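Local coordinates for protein aerobactin synthase IucA (Klebsiella pneumoniae subsp. pneumoniae, PDB 5JM8) that probably catalyses an ATP-dependent ligation step in the biosynthesis of the siderophore aerobactin, as a member of the NIS synthetase family, at residues 119-124 with 144-149; 126-131 with 376-381; 261-266 with 364-369. All coordinates share one frame; numbering follows the deposited sequence.

How the contacts relate
From the N terminus, helix 101-124 ends in residues 119-124, the loop segment 126-131 follows, and the chain soon returns as 144-149, closing contact 1 over a short loop. Contact 2 opens within that loop and closes at 376-381, so contacts 1 and 2 cross. Contact 3, between 261-266 and 364-369, begins and ends within the long excursion spanned by contact 2, and follows contact 1 in series. Both border ATP, contact 1 at the adenine, contact 3 at the base and the phosphates. Contact 2 lies behind them, where the start of helix 378-390 adjoins helix 364-368. Together they connect helix 101-124, the nucleotide pocket and the helices following strand 360-363.

Contact 1: residues 119-124 with 144-149; sequences QQAIDA and ALLVGH. With ATP (adenosine-5'-triphosphate), chain I.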
loop_
_atom_site.group_PDB
_atom_site.type_symbol
_atom_site.label_atom_id
_atom_site.label_comp_id
_atom_site.label_asym_id
_atom_site.label_seq_id
_atom_site.Cartn_x
_atom_site.Cartn_y
_atom_site.Cartn_z
ATOM N N GLN A 119 7.796 -32.684 -11.279
ATOM C CA GLN A 119 6.578 -32.744 -12.078
ATOM C C GLN A 119 5.372 -32.383 -11.222
ATOM O O GLN A 119 4.469 -31.684 -11.678
ATOM C CB GLN A 119 6.399 -34.136 -12.692
ATOM C CG GLN A 119 5.181 -34.268 -13.603
ATOM C CD GLN A 119 5.290 -33.416 -14.856
ATOM O OE1 GLN A 119 6.230 -33.559 -15.639
ATOM N NE2 GLN A 119 4.330 -32.521 -15.047
ATOM N N GLN A 120 5.370 -32.857 -9.979
ATOM C CA GLN A 120 4.308 -32.529 -9.035
ATOM C C GLN A 120 4.215 -31.022 -8.855
ATOM O O GLN A 120 3.140 -30.435 -8.986
ATOM C CB GLN A 120 4.551 -33.199 -7.679
ATOM C CG GLN A 120 4.353 -34.707 -7.668
ATOM C CD GLN A 120 4.696 -35.330 -6.326
ATOM O OE1 GLN A 120 5.422 -34.743 -5.521
ATOM N NE2 GLN A 120 4.171 -36.525 -6.076
ATOM N N ALA A 121 5.353 -30.405 -8.560
ATOM C CA ALA A 121 5.415 -28.969 -8.327
ATOM C C ALA A 121 4.928 -28.194 -9.545
ATOM O O ALA A 121 4.183 -27.225 -9.414
ATOM C CB ALA A 121 6.831 -28.557 -7.970
ATOM N N ILE A 122 5.348 -28.633 -10.727
ATOM C CA ILE A 122 4.954 -27.983 -11.972
ATOM C C ILE A 122 3.442 -28.044 -12.166
ATOM O O ILE A 122 2.834 -27.093 -12.658
ATOM C CB ILE A 122 5.664 -28.626 -13.189
ATOM C CG1 ILE A 122 7.158 -28.285 -13.154
ATOM C CG2 ILE A 122 5.045 -28.140 -14.504
ATOM C CD1 ILE A 122 8.009 -29.057 -14.142
ATOM N N ASP A 123 2.840 -29.166 -11.781
ATOM C CA ASP A 123 1.395 -29.340 -11.890
ATOM C C ASP A 123 0.654 -28.596 -10.782
ATOM O O ASP A 123 -0.544 -28.338 -10.894
ATOM C CB ASP A 123 1.026 -30.824 -11.845
ATOM C CG ASP A 123 1.472 -31.581 -13.087
ATOM O OD1 ASP A 123 1.572 -30.963 -14.169
ATOM O OD2 ASP A 123 1.716 -32.802 -12.980
ATOM N N ALA A 124 1.369 -28.258 -9.714
ATOM C CA ALA A 124 0.775 -27.563 -8.576
ATOM C C ALA A 124 0.851 -26.042 -8.719
ATOM O O ALA A 124 0.032 -25.321 -8.148
ATOM C CB ALA A 124 1.458 -27.996 -7.288
ATOM N N ALA A 144 10.245 -19.296 -6.898
ATOM C CA ALA A 144 9.915 -19.494 -8.305
ATOM C C ALA A 144 10.831 -20.513 -8.976
ATOM O O ALA A 144 10.668 -20.813 -10.160
ATOM C CB ALA A 144 9.976 -18.167 -9.048
ATOM N N LEU A 145 11.792 -21.042 -8.225
ATOM C CA LEU A 145 12.694 -22.060 -8.756
ATOM C C LEU A 145 12.100 -23.458 -8.593
ATOM O O LEU A 145 12.020 -23.985 -7.482
ATOM C CB LEU A 145 14.060 -21.982 -8.065
ATOM C CG LEU A 145 15.134 -22.961 -8.554
ATOM C CD1 LEU A 145 15.545 -22.647 -9.981
ATOM C CD2 LEU A 145 16.340 -22.948 -7.631
ATOM N N LEU A 146 11.691 -24.053 -9.711
ATOM C CA LEU A 146 11.081 -25.380 -9.708
ATOM C C LEU A 146 12.009 -26.432 -10.308
ATOM O O LEU A 146 11.827 -27.624 -10.079
ATOM C CB LEU A 146 9.759 -25.365 -10.480
ATOM C CG LEU A 146 8.652 -24.451 -9.949
ATOM C CD1 LEU A 146 7.385 -24.672 -10.761
ATOM C CD2 LEU A 146 8.392 -24.679 -8.459
ATOM N N VAL A 147 12.994 -25.991 -11.082
ATOM C CA VAL A 147 13.941 -26.909 -11.705
ATOM C C VAL A 147 15.075 -27.245 -10.747
ATOM O O VAL A 147 15.564 -28.372 -10.723
ATOM C CB VAL A 147 14.537 -26.321 -13.000
ATOM C CG1 VAL A 147 15.615 -27.240 -13.560
ATOM C CG2 VAL A 147 13.445 -26.093 -14.031
ATOM N N GLY A 148 15.495 -26.257 -9.967
ATOM C CA GLY A 148 16.590 -26.437 -9.033
ATOM C C GLY A 148 17.922 -26.204 -9.716
ATOM O O GLY A 148 18.008 -25.426 -10.664
ATOM N N HIS A 149 18.961 -26.882 -9.237
ATOM C CA HIS A 149 20.296 -26.761 -9.818
ATOM C C HIS A 149 20.314 -27.320 -11.238
ATOM O O HIS A 149 19.983 -28.485 -11.462
ATOM C CB HIS A 149 21.325 -27.484 -8.954
ATOM C CG HIS A 149 22.729 -27.017 -9.169
ATOM N ND1 HIS A 149 23.328 -26.999 -10.409
ATOM C CD2 HIS A 149 23.655 -26.550 -8.298
ATOM C CE1 HIS A 149 24.562 -26.539 -10.295
ATOM N NE2 HIS A 149 24.784 -26.258 -9.023
HETATM P PG ATP I . 21.540 -19.859 2.168
HETATM O O1G ATP I . 20.188 -19.703 2.816
HETATM O O2G ATP I . 21.715 -19.019 0.926
HETATM O O3G ATP I . 22.698 -19.749 3.131
HETATM P PB ATP I . 22.709 -22.484 1.718
HETATM O O1B ATP I . 22.048 -23.832 1.861
HETATM O O2B ATP I . 23.746 -22.052 2.730
HETATM O O3B ATP I . 21.540 -21.370 1.584
HETATM P PA ATP I . 24.303 -23.486 -0.440
HETATM O O1A ATP I . 24.993 -24.260 0.654
HETATM O O2A ATP I . 25.125 -22.775 -1.487
HETATM O O3A ATP I . 23.345 -22.383 0.238
HETATM O "O5'" ATP I . 23.258 -24.428 -1.216
HETATM C "C5'" ATP I . 22.497 -23.849 -2.271
HETATM C "C4'" ATP I . 21.128 -24.498 -2.404
HETATM O "O4'" ATP I . 20.460 -23.901 -3.518
HETATM C "C3'" ATP I . 21.192 -25.996 -2.660
HETATM O "O3'" ATP I . 20.320 -26.677 -1.748
HETATM C "C2'" ATP I . 20.743 -26.187 -4.096
HETATM O "O2'" ATP I . 19.858 -27.297 -4.235
HETATM C "C1'" ATP I . 20.029 -24.893 -4.451
HETATM N N9 ATP I . 20.350 -24.445 -5.824
HETATM C C8 ATP I . 19.435 -24.266 -6.791
HETATM N N7 ATP I . 20.025 -23.853 -7.941
HETATM C C5 ATP I . 21.345 -23.763 -7.706
HETATM C C6 ATP I . 22.535 -23.381 -8.494
HETATM N N6 ATP I . 22.388 -23.012 -9.788
HETATM N N1 ATP I . 23.738 -23.420 -7.878
HETATM C C2 ATP I . 23.870 -23.789 -6.589
HETATM N N3 ATP I . 22.826 -24.147 -5.819
HETATM C C4 ATP I . 21.560 -24.156 -6.309
#
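Ala121 and Leu146 bring their CA atoms to 6.8 Å, where the last turns of helix 101-124 pass a non-regular loop that leads on to the nucleotide. That loop forms part of the adenine pocket of this NIS synthetase, so the contact sets a helix behind a wall of the ATP site. Its apolar core is a single leucine fork: CD2 of Leu146 touches CB of Ala121 at 4.2 Å, while CD1 rests against CG1 of Ile122 at 4.3 Å. The two branches thus settle on successive residues of the helix, and no hydrogen bond links the segments. On the helix itself, Gln119 NE2 makes weak bonds to both carboxylate oxygens of Asp123, one turn on.

Leu145 and Leu146 start their side chains in nearly opposite directions, one to ATP and the other to the helix. Leu145 carries CG anti to its backbone N (chi1 -178°), and from there CD2 reaches C8 of the adenine at 3.5 Å. The loop backbone around the two leucines is held by Gln369, whose OE1 accepts from both Leu146 N and Val147 N and whose NE2 donates to Ala144 O; one side-chain amide therefore binds three backbone groups between Ala144 and Val147. Gly148 takes phi 86° and psi -150°, a conformation suited to glycine, and its carbonyl carbon comes within 3.6 Å of ATP N7. The ring of His149 then turns one face to the base: ATP C6 sits over it, 3.4 Å above the ring plane and displaced toward its rim. ND1 is hydrogen-bonded to Phe151 N, which should limit rotation of the imidazole. The closest approach to the nucleotide here is made by His149 CD2, 3.2 Å from ATP N1.

Contact 2: residues 126-131 with 376-381; sequences HDWAAL and DSLLVA
Asp376 presents its carbonyl O to the edge of the Trp128 indole, near the ring plane and 4.4 Å from CH2. The same oxygen accepts a hydrogen bond from Arg132 NE, and OD2 of the side chain forms a salt bridge with Lys384. Ser377 comes next, at the N-cap of helix 378-390; its OG accepts a weak bond from Val380 N at 3.4 Å.

Leu378, the first helical residue, makes the largest share of the contact. Its CG stands anti to the carbonyl carbon (chi1 -67°), which directs the fork at the other segment. Leu378 CD1 approaches CZ2 of Trp128 obliquely at 4.1 Å, and Leu378 CD2 lies 3.8 Å from CB of Leu131. An N-capped helix start is thereby packed against the loop that follows helix 101-124, a loop whose His126 meets Phe173 of the second subunit edge-to-face. The indole is fixed from its other end, where Trp128 NE1 donates to Ala144 O at 2.9 Å and Trp128 CD1 meets Leu146 CD1 at 3.8 Å.

Leu379 turns its side chain from this interface to helix 475-500, while Leu379 N bonds to Leu367 O. Ala381 N donates to Ser377 O at 2.9 Å, closing the first helical turn.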
loop_
_atom_site.group_PDB
_atom_site.type_symbol
_atom_site.label_atom_id
_atom_site.label_comp_id
_atom_site.label_asym_id
_atom_site.label_seq_id
_atom_site.Cartn_x
_atom_site.Cartn_y
_atom_site.Cartn_z
ATOM N N HIS A 126 0.244 -23.368 -10.954
ATOM C CA HIS A 126 -0.390 -22.791 -12.135
ATOM C C HIS A 126 -0.214 -21.280 -12.161
ATOM O O HIS A 126 -0.559 -20.621 -13.142
ATOM C CB HIS A 126 -1.875 -23.148 -12.175
ATOM C CG HIS A 126 -2.137 -24.611 -12.342
ATOM N ND1 HIS A 126 -2.421 -25.182 -13.564
ATOM C CD2 HIS A 126 -2.156 -25.622 -11.442
ATOM C CE1 HIS A 126 -2.605 -26.480 -13.408
ATOM N NE2 HIS A 126 -2.452 -26.773 -12.129
ATOM N N ASP A 127 0.321 -20.737 -11.074
ATOM C CA ASP A 127 0.617 -19.316 -10.989
ATOM C C ASP A 127 1.947 -18.970 -11.650
ATOM O O ASP A 127 2.250 -17.794 -11.851
ATOM C CB ASP A 127 0.648 -18.865 -9.526
ATOM C CG ASP A 127 1.628 -19.668 -8.689
ATOM O OD1 ASP A 127 1.696 -20.899 -8.877
ATOM O OD2 ASP A 127 2.332 -19.071 -7.845
ATOM N N TRP A 128 2.735 -19.987 -11.996
ATOM C CA TRP A 128 4.119 -19.755 -12.394
ATOM C C TRP A 128 4.224 -18.921 -13.668
ATOM O O TRP A 128 4.965 -17.941 -13.708
ATOM C CB TRP A 128 4.866 -21.077 -12.582
ATOM C CG TRP A 128 6.350 -20.876 -12.656
ATOM C CD1 TRP A 128 7.246 -20.986 -11.629
ATOM C CD2 TRP A 128 7.110 -20.500 -13.812
ATOM N NE1 TRP A 128 8.515 -20.711 -12.079
ATOM C CE2 TRP A 128 8.458 -20.410 -13.415
ATOM C CE3 TRP A 128 6.780 -20.236 -15.145
ATOM C CZ2 TRP A 128 9.476 -20.067 -14.302
ATOM C CZ3 TRP A 128 7.792 -19.898 -16.025
ATOM C CH2 TRP A 128 9.122 -19.815 -15.599
ATOM N N ALA A 129 3.485 -19.305 -14.702
ATOM C CA ALA A 129 3.534 -18.595 -15.978
ATOM C C ALA A 129 3.128 -17.128 -15.831
ATOM O O ALA A 129 3.562 -16.275 -16.605
ATOM C CB ALA A 129 2.644 -19.282 -16.997
ATOM N N ALA A 130 2.299 -16.842 -14.832
ATOM C CA ALA A 130 1.820 -15.483 -14.598
ATOM C C ALA A 130 2.900 -14.585 -13.993
ATOM O O ALA A 130 2.756 -13.362 -13.979
ATOM C CB ALA A 130 0.600 -15.508 -13.695
ATOM N N LEU A 131 3.973 -15.191 -13.489
ATOM C CA LEU A 131 5.092 -14.441 -12.921
ATOM C C LEU A 131 5.831 -13.628 -13.982
ATOM O O LEU A 131 6.540 -12.675 -13.664
ATOM C CB LEU A 131 6.078 -15.385 -12.228
ATOM C CG LEU A 131 5.601 -16.140 -10.983
ATOM C CD1 LEU A 131 6.709 -17.045 -10.458
ATOM C CD2 LEU A 131 5.142 -15.180 -9.898
ATOM N N ASP A 376 9.249 -18.080 -22.013
ATOM C CA ASP A 376 10.293 -17.163 -21.568
ATOM C C ASP A 376 10.731 -17.443 -20.141
ATOM O O ASP A 376 9.901 -17.546 -19.239
ATOM C CB ASP A 376 9.813 -15.711 -21.650
ATOM C CG ASP A 376 9.539 -15.257 -23.068
ATOM O OD1 ASP A 376 9.986 -15.929 -24.021
ATOM O OD2 ASP A 376 8.882 -14.203 -23.227
ATOM N N SER A 377 12.038 -17.554 -19.932
ATOM C CA SER A 377 12.579 -17.557 -18.583
ATOM C C SER A 377 12.270 -16.198 -17.959
ATOM O O SER A 377 12.020 -15.227 -18.675
ATOM C CB SER A 377 14.083 -17.831 -18.590
ATOM O OG SER A 377 14.791 -16.784 -19.227
ATOM N N LEU A 378 12.277 -16.129 -16.632
ATOM C CA LEU A 378 11.906 -14.901 -15.936
ATOM C C LEU A 378 12.913 -13.782 -16.185
ATOM O O LEU A 378 12.595 -12.603 -16.016
ATOM C CB LEU A 378 11.769 -15.167 -14.440
ATOM C CG LEU A 378 10.600 -16.078 -14.059
ATOM C CD1 LEU A 378 10.692 -16.489 -12.597
ATOM C CD2 LEU A 378 9.262 -15.399 -14.344
ATOM N N LEU A 379 14.124 -14.153 -16.585
ATOM C CA LEU A 379 15.129 -13.177 -16.990
ATOM C C LEU A 379 14.718 -12.542 -18.309
ATOM O O LEU A 379 14.776 -11.325 -18.471
ATOM C CB LEU A 379 16.505 -13.830 -17.124
ATOM C CG LEU A 379 17.620 -12.974 -17.731
ATOM C CD1 LEU A 379 17.816 -11.678 -16.955
ATOM C CD2 LEU A 379 18.919 -13.764 -17.784
ATOM N N VAL A 380 14.291 -13.380 -19.249
ATOM C CA VAL A 380 13.888 -12.922 -20.574
ATOM C C VAL A 380 12.613 -12.092 -20.488
ATOM O O VAL A 380 12.403 -11.179 -21.286
ATOM C CB VAL A 380 13.684 -14.117 -21.531
ATOM C CG1 VAL A 380 13.024 -13.677 -22.837
ATOM C CG2 VAL A 380 15.013 -14.789 -21.811
ATOM N N ALA A 381 11.764 -12.419 -19.519
ATOM C CA ALA A 381 10.554 -11.646 -19.263
ATOM C C ALA A 381 10.905 -10.241 -18.783
ATOM O O ALA A 381 10.219 -9.277 -19.113
ATOM C CB ALA A 381 9.682 -12.351 -18.238
#

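Contact 3: residues 261-266 with 364-369; sequences PTTSSR and LVSLTQ. With ATP (adenosine-5'-triphosphate), chain I.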
loop_
_atom_site.group_PDB
_atom_site.type_symbol
_atom_site.label_atom_id
_atom_site.label_comp_id
_atom_site.label_asym_id
_atom_site.label_seq_id
_atom_site.Cartn_x
_atom_site.Cartn_y
_atom_site.Cartn_z
ATOM N N PRO A 261 9.909 -20.373 3.186
ATOM C CA PRO A 261 11.173 -21.030 2.840
ATOM C C PRO A 261 11.722 -20.515 1.513
ATOM O O PRO A 261 10.971 -20.409 0.544
ATOM C CB PRO A 261 10.799 -22.517 2.753
ATOM C CG PRO A 261 9.312 -22.552 2.636
ATOM C CD PRO A 261 8.815 -21.345 3.364
ATOM N N THR A 262 13.008 -20.182 1.479
ATOM C CA THR A 262 13.627 -19.637 0.276
ATOM C C THR A 262 14.237 -20.756 -0.563
ATOM O O THR A 262 14.039 -21.935 -0.268
ATOM C CB THR A 262 14.713 -18.599 0.624
ATOM O OG1 THR A 262 15.808 -19.243 1.287
ATOM C CG2 THR A 262 14.139 -17.516 1.524
ATOM N N THR A 263 14.970 -20.380 -1.607
ATOM C CA THR A 263 15.591 -21.340 -2.517
ATOM C C THR A 263 16.375 -22.437 -1.790
ATOM O O THR A 263 16.464 -23.567 -2.275
ATOM C CB THR A 263 16.550 -20.633 -3.501
ATOM O OG1 THR A 263 17.284 -19.614 -2.812
ATOM C CG2 THR A 263 15.776 -20.004 -4.651
ATOM N N SER A 264 16.930 -22.103 -0.628
ATOM C CA SER A 264 17.770 -23.030 0.126
ATOM C C SER A 264 16.979 -23.809 1.173
ATOM O O SER A 264 17.548 -24.612 1.914
ATOM C CB SER A 264 18.907 -22.273 0.809
ATOM O OG SER A 264 18.404 -21.204 1.586
ATOM N N SER A 265 15.675 -23.550 1.235
ATOM C CA SER A 265 14.754 -24.244 2.141
ATOM C C SER A 265 15.025 -23.963 3.624
ATOM O O SER A 265 14.107 -23.601 4.360
ATOM C CB SER A 265 14.791 -25.756 1.897
ATOM O OG SER A 265 14.399 -26.073 0.573
ATOM N N ARG A 266 16.267 -24.133 4.068
ATOM C CA ARG A 266 16.585 -23.956 5.484
ATOM C C ARG A 266 16.620 -22.490 5.880
ATOM O O ARG A 266 16.594 -22.168 7.068
ATOM C CB ARG A 266 17.922 -24.616 5.831
ATOM C CG ARG A 266 19.143 -24.072 5.100
ATOM C CD ARG A 266 20.405 -24.588 5.778
ATOM N NE ARG A 266 21.617 -24.415 4.982
ATOM C CZ ARG A 266 22.819 -24.832 5.369
ATOM N NH1 ARG A 266 23.875 -24.641 4.592
ATOM N NH2 ARG A 266 22.970 -25.442 6.538
ATOM N N LEU A 364 19.348 -14.687 -8.598
ATOM C CA LEU A 364 19.669 -14.858 -10.010
ATOM C C LEU A 364 19.187 -16.198 -10.567
ATOM O O LEU A 364 18.738 -16.274 -11.712
ATOM C CB LEU A 364 21.182 -14.721 -10.211
ATOM C CG LEU A 364 21.734 -14.874 -11.631
ATOM C CD1 LEU A 364 21.169 -13.810 -12.555
ATOM C CD2 LEU A 364 23.259 -14.825 -11.615
ATOM N N VAL A 365 19.271 -17.244 -9.749
ATOM C CA VAL A 365 19.008 -18.607 -10.205
ATOM C C VAL A 365 17.572 -18.799 -10.697
ATOM O O VAL A 365 17.308 -19.634 -11.561
ATOM C CB VAL A 365 19.297 -19.630 -9.081
ATOM C CG1 VAL A 365 18.339 -19.444 -7.913
ATOM C CG2 VAL A 365 19.216 -21.048 -9.616
ATOM N N SER A 366 16.648 -18.023 -10.145
ATOM C CA SER A 366 15.248 -18.124 -10.533
ATOM C C SER A 366 15.010 -17.465 -11.890
ATOM O O SER A 366 14.095 -17.842 -12.623
ATOM C CB SER A 366 14.353 -17.481 -9.470
ATOM O OG SER A 366 14.529 -18.114 -8.216
ATOM N N LEU A 367 15.847 -16.487 -12.223
ATOM C CA LEU A 367 15.682 -15.729 -13.457
ATOM C C LEU A 367 16.211 -16.518 -14.645
ATOM O O LEU A 367 15.563 -16.610 -15.687
ATOM C CB LEU A 367 16.402 -14.382 -13.360
ATOM C CG LEU A 367 15.933 -13.442 -12.251
ATOM C CD1 LEU A 367 16.875 -12.259 -12.132
ATOM C CD2 LEU A 367 14.512 -12.968 -12.512
ATOM N N THR A 368 17.396 -17.087 -14.475
ATOM C CA THR A 368 18.046 -17.847 -15.533
ATOM C C THR A 368 17.335 -19.164 -15.825
ATOM O O THR A 368 17.378 -19.655 -16.953
ATOM C CB THR A 368 19.489 -18.169 -15.168
ATOM O OG1 THR A 368 19.493 -18.996 -14.000
ATOM C CG2 THR A 368 20.273 -16.896 -14.896
ATOM N N GLN A 369 16.705 -19.730 -14.795
ATOM C CA GLN A 369 16.026 -21.026 -14.888
ATOM C C GLN A 369 15.186 -21.157 -16.150
ATOM O O GLN A 369 14.371 -20.287 -16.467
ATOM C CB GLN A 369 15.134 -21.252 -13.657
ATOM C CG GLN A 369 14.094 -22.382 -13.812
ATOM C CD GLN A 369 13.135 -22.479 -12.634
ATOM O OE1 GLN A 369 12.912 -23.557 -12.086
ATOM N NE2 GLN A 369 12.554 -21.352 -12.250
HETATM P PG ATP I . 21.540 -19.859 2.168
HETATM O O1G ATP I . 20.188 -19.703 2.816
HETATM O O2G ATP I . 21.715 -19.019 0.926
HETATM O O3G ATP I . 22.698 -19.749 3.131
HETATM P PB ATP I . 22.709 -22.484 1.718
HETATM O O1B ATP I . 22.048 -23.832 1.861
HETATM O O2B ATP I . 23.746 -22.052 2.730
HETATM O O3B ATP I . 21.540 -21.370 1.584
HETATM P PA ATP I . 24.303 -23.486 -0.440
HETATM O O1A ATP I . 24.993 -24.260 0.654
HETATM O O2A ATP I . 25.125 -22.775 -1.487
HETATM O O3A ATP I . 23.345 -22.383 0.238
HETATM O "O5'" ATP I . 23.258 -24.428 -1.216
HETATM C "C5'" ATP I . 22.497 -23.849 -2.271
HETATM C "C4'" ATP I . 21.128 -24.498 -2.404
HETATM O "O4'" ATP I . 20.460 -23.901 -3.518
HETATM C "C3'" ATP I . 21.192 -25.996 -2.660
HETATM O "O3'" ATP I . 20.320 -26.677 -1.748
HETATM C "C2'" ATP I . 20.743 -26.187 -4.096
HETATM O "O2'" ATP I . 19.858 -27.297 -4.235
HETATM C "C1'" ATP I . 20.029 -24.893 -4.451
HETATM N N9 ATP I . 20.350 -24.445 -5.824
HETATM C C8 ATP I . 19.435 -24.266 -6.791
HETATM N N7 ATP I . 20.025 -23.853 -7.941
HETATM C C5 ATP I . 21.345 -23.763 -7.706
HETATM C C6 ATP I . 22.535 -23.381 -8.494
HETATM N N6 ATP I . 22.388 -23.012 -9.788
HETATM N N1 ATP I . 23.738 -23.420 -7.878
HETATM C C2 ATP I . 23.870 -23.789 -6.589
HETATM N N3 ATP I . 22.826 -24.147 -5.819
HETATM C C4 ATP I . 21.560 -24.156 -6.309
#
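Thr263 holds OG1 between its backbone N and carbonyl carbon (chi1 40°), which puts CG2 anti to the carbonyl carbon and facing the helix, and Val365 places CG1 between its own backbone N and carbonyl carbon (chi1 65°). The two methyls therefore meet tip to tip, with Thr263 CG2 4.2 Å from Val365 CG1. The first segment is the connection of a beta-hairpin between strands 258-261 and 267-269; here it forms a phosphate-binding loop of the ATP site, set against the short helix 364-368. A type I turn runs from Thr262 to Ser265, with Ser265 N bonded to Thr262 O at 2.7 Å.

The methyl of Thr263 also comes within 4.2 Å of Ser366 OG, but the polar ends of both residues are engaged with other parts of the chain. Ser366 OG is hydrogen-bonded to Ala141 O, and Thr263 OG1 to Glu142 OE1 and Gln429 NE2. Gln429 belongs to the magnesium site, so Thr263 probably helps, from the second shell, to position that glutamine.

On the phosphate side, Ser264 OG donates to the gamma-phosphate oxygen ATP O1G at 2.6 Å. Arg266 grips the next phosphate with two nitrogens: NE bonds to ATP O1B at 3.2 Å with an N-H...O angle of 150°, and NH1 to ATP O2B at 3.2 Å. ATP PB lies in the guanidinium plane, at its edge, and Arg266 reaches it with a chain extended from CG to NE. Lys278, Arg349 and Asn489 add further hydrogen bonds to ATP. Val365 borders both the hairpin loop and the nucleotide base, for while CG1 touches Thr263, its second methyl, CG2, lies 3.4 Å from ATP N7 and 3.7 Å from ATP N6.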